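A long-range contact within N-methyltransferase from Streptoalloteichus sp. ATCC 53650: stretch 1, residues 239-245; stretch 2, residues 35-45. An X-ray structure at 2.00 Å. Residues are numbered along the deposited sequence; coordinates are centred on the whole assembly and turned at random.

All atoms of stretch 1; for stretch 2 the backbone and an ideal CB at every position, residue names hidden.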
# COMPACT_ATOMS: atom_id res chain seq x y z
N GLY A 239 -16.31 -34.35 -3.26
CA GLY A 239 -16.97 -35.08 -4.30
C GLY A 239 -17.42 -34.21 -5.46
O GLY A 239 -16.90 -33.09 -5.66
N LEU A 240 -18.34 -34.77 -6.25
CA LEU A 240 -18.90 -34.03 -7.36
C LEU A 240 -20.39 -34.11 -7.29
O LEU A 240 -20.92 -35.15 -6.90
CB LEU A 240 -18.41 -34.60 -8.69
CG LEU A 240 -16.94 -34.49 -9.05
CD1 LEU A 240 -16.76 -35.12 -10.42
CD2 LEU A 240 -16.39 -33.07 -9.10
N PHE A 241 -21.07 -33.04 -7.69
CA PHE A 241 -22.50 -33.10 -7.94
C PHE A 241 -22.78 -33.22 -9.42
O PHE A 241 -22.24 -32.46 -10.24
CB PHE A 241 -23.22 -31.91 -7.34
CG PHE A 241 -23.14 -31.86 -5.85
CD1 PHE A 241 -23.96 -32.66 -5.06
CD2 PHE A 241 -22.18 -31.08 -5.23
CE1 PHE A 241 -23.84 -32.63 -3.68
CE2 PHE A 241 -22.04 -31.07 -3.85
CZ PHE A 241 -22.87 -31.83 -3.07
N VAL A 242 -23.57 -34.24 -9.75
CA VAL A 242 -23.86 -34.55 -11.17
C VAL A 242 -25.36 -34.62 -11.38
O VAL A 242 -26.09 -35.09 -10.49
CB VAL A 242 -23.22 -35.87 -11.62
CG1 VAL A 242 -23.54 -36.18 -13.08
CG2 VAL A 242 -21.70 -35.79 -11.45
N GLY A 243 -25.80 -34.13 -12.53
CA GLY A 243 -27.21 -34.17 -12.89
C GLY A 243 -27.34 -34.67 -14.31
O GLY A 243 -26.52 -34.35 -15.20
N VAL A 244 -28.36 -35.51 -14.52
CA VAL A 244 -28.67 -35.97 -15.87
C VAL A 244 -29.96 -35.33 -16.25
O VAL A 244 -30.95 -35.43 -15.53
CB VAL A 244 -28.81 -37.49 -15.95
CG1 VAL A 244 -29.33 -37.92 -17.32
CG2 VAL A 244 -27.46 -38.10 -15.63
N ARG A 245 -29.94 -34.58 -17.34
CA ARG A 245 -31.14 -33.84 -17.68
C ARG A 245 -32.31 -34.82 -18.03
O ARG A 245 -32.14 -35.71 -18.87
CB ARG A 245 -30.82 -32.95 -18.86
CG ARG A 245 -31.98 -32.21 -19.45
CD ARG A 245 -32.33 -30.97 -18.70
NE ARG A 245 -32.68 -29.93 -19.67
CZ ARG A 245 -33.44 -28.89 -19.38
NH1 ARG A 245 -33.67 -27.99 -20.33
NH2 ARG A 245 -33.95 -28.74 -18.16
N UNK A 35 -10.08 -35.81 -16.18
CA UNK A 35 -10.46 -37.22 -16.08
C UNK A 35 -11.73 -37.47 -15.28
O UNK A 35 -12.59 -38.29 -15.70
CB UNK A 35 -9.31 -38.01 -15.45
N UNK A 36 -11.88 -36.80 -14.12
CA UNK A 36 -13.17 -36.91 -13.44
C UNK A 36 -14.35 -36.64 -14.36
O UNK A 36 -15.33 -37.37 -14.38
CB UNK A 36 -13.22 -35.94 -12.26
N UNK A 37 -14.27 -35.53 -15.09
CA UNK A 37 -15.36 -35.11 -15.95
C UNK A 37 -15.60 -36.17 -17.04
O UNK A 37 -16.72 -36.63 -17.24
CB UNK A 37 -15.06 -33.75 -16.57
N UNK A 38 -14.54 -36.57 -17.73
CA UNK A 38 -14.63 -37.52 -18.84
C UNK A 38 -15.35 -38.81 -18.38
O UNK A 38 -16.29 -39.31 -19.00
CB UNK A 38 -13.23 -37.84 -19.38
N UNK A 39 -14.91 -39.30 -17.24
CA UNK A 39 -15.36 -40.57 -16.68
C UNK A 39 -16.81 -40.51 -16.28
O UNK A 39 -17.60 -41.38 -16.65
CB UNK A 39 -14.50 -40.96 -15.47
N UNK A 40 -17.19 -39.49 -15.51
CA UNK A 40 -18.56 -39.36 -15.04
C UNK A 40 -19.54 -39.15 -16.22
O UNK A 40 -20.67 -39.63 -16.24
CB UNK A 40 -18.66 -38.20 -14.05
N UNK A 41 -19.12 -38.37 -17.22
CA UNK A 41 -19.92 -38.14 -18.43
C UNK A 41 -20.06 -39.45 -19.28
O UNK A 41 -21.16 -39.84 -19.65
CB UNK A 41 -19.28 -37.03 -19.27
N UNK A 42 -18.95 -40.12 -19.56
CA UNK A 42 -19.00 -41.31 -20.40
C UNK A 42 -19.74 -42.47 -19.75
O UNK A 42 -20.45 -43.20 -20.44
CB UNK A 42 -17.58 -41.75 -20.76
N UNK A 43 -19.68 -42.59 -18.43
CA UNK A 43 -20.54 -43.56 -17.75
C UNK A 43 -22.00 -43.35 -18.02
O UNK A 43 -22.75 -44.31 -18.02
CB UNK A 43 -20.30 -43.51 -16.24
N UNK A 44 -22.45 -42.10 -18.11
CA UNK A 44 -23.87 -41.80 -18.17
C UNK A 44 -24.27 -41.55 -19.64
O UNK A 44 -25.44 -41.58 -19.96
CB UNK A 44 -24.20 -40.59 -17.29
N UNK A 45 -23.30 -41.27 -20.50
CA UNK A 45 -23.53 -40.83 -21.88
C UNK A 45 -22.36 -41.31 -22.71
O UNK A 45 -21.41 -40.58 -23.00
CB UNK A 45 -23.69 -39.31 -21.98

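Strand 240-245 and the helix of stretch 2 run in roughly the same direction, their axes 33° apart and 10.5 Å from each other at closest approach. Leu 240, Val 242 and Val 244 turn their side chains toward the helix, while Phe 241 lies out of reach. The strand therefore offers a purely aliphatic surface, with no side-chain charge, donor or acceptor, and the helix can meet it once per turn.

Position 35 has helical angles, and its ideal CB finds nothing of stretch 1 within 5.5 Å. Almost any helix-compatible residue would suit, polar ones included. It is Glu 35, whose role appears one turn later.

At position 36 CA-to-CB points toward the strand, and the ideal CB already lies 4.1 Å from Leu 240 CD1. An apolar residue is expected, and either an aliphatic or an aromatic one could extend along the leucine. The deposited residue is Trp 36. Its CB packs 4.0 Å from Leu 240 CD1, and its ring comes obliquely near Leu 240 CD2, the nearest atom being Trp 36 CE3 at 4.1 Å; most of the indole lies beyond the leucine.

Position 37 points sideways and receives nothing from stretch 1, which leaves the choice wide; it is Val 37, in the t rotamer.

Position 38 is out of the strand's reach, and a polar residue would be at no disadvantage. Arg 38 is found there, and the three-residue spacing lets it reach back to Glu 35 in a two-pronged salt bridge: Arg 38 NE to Glu 35 OE2 at 2.8 Å and Arg 38 NH2 to Glu 35 OE1 at 2.9 Å. Position 39, likewise remote, would accept polar, charged or other residues; it is Arg 39.

Position 40 points toward the strand, its ideal CB 4.7 Å from Val 242 CG2 and 5.1 Å from Leu 240 CD1. So near two aliphatic side chains, a compact apolar residue such as Val, Ile, Leu or Ala is plausible. Val 40 fills the place: its CG1 lies 3.5 Å from Val 242 CG2, the closest approach between the stretches, and its CG2 lies 4.3 Å from Leu 240 CD1. One branch thus touches each neighbour.

Position 41 is sideways and unconstrained by stretch 1; it is Val 41. Positions 42 and 43 are out of reach, and polar residues are reasonable at both. They are Arg 42 and Glu 43.

Position 44 points toward the strand again, its ideal CB 4.4 Å from Val 244 CG2. An aliphatic residue would suit, but so would a long side chain with an apolar stem. Arg 44 is of the second kind. Its CD packs 4.0 Å from Val 244 CG2, and its NE comes within 3.9 Å of Val 242 CG1. The strand offers the guanidinium no polar side-chain partner, but Arg 44 NH1 donates to Val 40 O at 3.0 Å and forms a salt bridge with Glu 43 OE1 at 2.9 Å.

Position 45 leaves the helical angles and lies beyond reach of the strand, so polar or apolar residues would do; it is Arg 45, hydrogen-bonded elsewhere in the structure.

Stretch 2, residues 35-45: EWVRRVVRERR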
# COMPACT_ATOMS: atom_id res chain seq x y z
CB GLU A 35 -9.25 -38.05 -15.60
CG GLU A 35 -9.47 -39.53 -15.38
CD GLU A 35 -10.05 -40.24 -16.59
OE1 GLU A 35 -10.80 -41.23 -16.37
OE2 GLU A 35 -9.87 -39.75 -17.74
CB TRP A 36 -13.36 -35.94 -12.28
CG TRP A 36 -12.32 -35.95 -11.23
CD1 TRP A 36 -11.50 -36.98 -10.86
CD2 TRP A 36 -11.98 -34.84 -10.37
NE1 TRP A 36 -10.64 -36.57 -9.86
CE2 TRP A 36 -10.94 -35.28 -9.51
CE3 TRP A 36 -12.46 -33.53 -10.24
CZ2 TRP A 36 -10.38 -34.46 -8.54
CZ3 TRP A 36 -11.89 -32.70 -9.27
CH2 TRP A 36 -10.87 -33.18 -8.43
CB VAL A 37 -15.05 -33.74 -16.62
CG1 VAL A 37 -16.17 -33.38 -17.61
CG2 VAL A 37 -14.90 -32.64 -15.57
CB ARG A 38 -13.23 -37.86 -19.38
CG ARG A 38 -13.24 -38.94 -20.48
CD ARG A 38 -11.87 -39.59 -20.71
NE ARG A 38 -11.69 -40.59 -19.66
CZ ARG A 38 -12.31 -41.77 -19.65
NH1 ARG A 38 -13.04 -42.20 -20.69
NH2 ARG A 38 -12.15 -42.56 -18.59
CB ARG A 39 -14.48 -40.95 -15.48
CG ARG A 39 -14.78 -42.26 -14.80
CD ARG A 39 -14.05 -42.36 -13.47
NE ARG A 39 -15.00 -42.77 -12.44
CZ ARG A 39 -14.71 -43.49 -11.36
NH1 ARG A 39 -15.68 -43.80 -10.51
NH2 ARG A 39 -13.47 -43.88 -11.12
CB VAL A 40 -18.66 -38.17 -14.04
CG1 VAL A 40 -20.10 -37.78 -13.84
CG2 VAL A 40 -18.01 -38.49 -12.70
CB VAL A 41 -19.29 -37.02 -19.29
CG1 VAL A 41 -19.92 -36.95 -20.69
CG2 VAL A 41 -19.50 -35.67 -18.57
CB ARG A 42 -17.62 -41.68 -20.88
CG ARG A 42 -17.03 -40.70 -21.89
CD ARG A 42 -17.63 -40.93 -23.27
NE ARG A 42 -17.12 -39.99 -24.28
CZ ARG A 42 -15.89 -40.00 -24.78
NH1 ARG A 42 -14.99 -40.89 -24.41
NH2 ARG A 42 -15.53 -39.11 -25.68
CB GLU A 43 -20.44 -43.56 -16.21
CG GLU A 43 -19.11 -43.98 -15.64
CD GLU A 43 -19.06 -43.87 -14.11
OE1 GLU A 43 -19.64 -42.96 -13.48
OE2 GLU A 43 -18.35 -44.68 -13.51
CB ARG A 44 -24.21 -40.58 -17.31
CG ARG A 44 -24.29 -40.84 -15.79
CD ARG A 44 -23.81 -39.62 -14.95
NE ARG A 44 -23.78 -40.05 -13.55
CZ ARG A 44 -22.76 -40.73 -13.04
NH1 ARG A 44 -21.65 -40.92 -13.74
NH2 ARG A 44 -22.85 -41.17 -11.81
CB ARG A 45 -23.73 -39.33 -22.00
CG ARG A 45 -24.58 -39.04 -23.24
CD ARG A 45 -25.19 -37.67 -23.24
NE ARG A 45 -25.69 -37.19 -24.54
CZ ARG A 45 -26.96 -37.23 -24.93
NH1 ARG A 45 -27.28 -36.71 -26.08
NH2 ARG A 45 -27.91 -37.75 -24.19
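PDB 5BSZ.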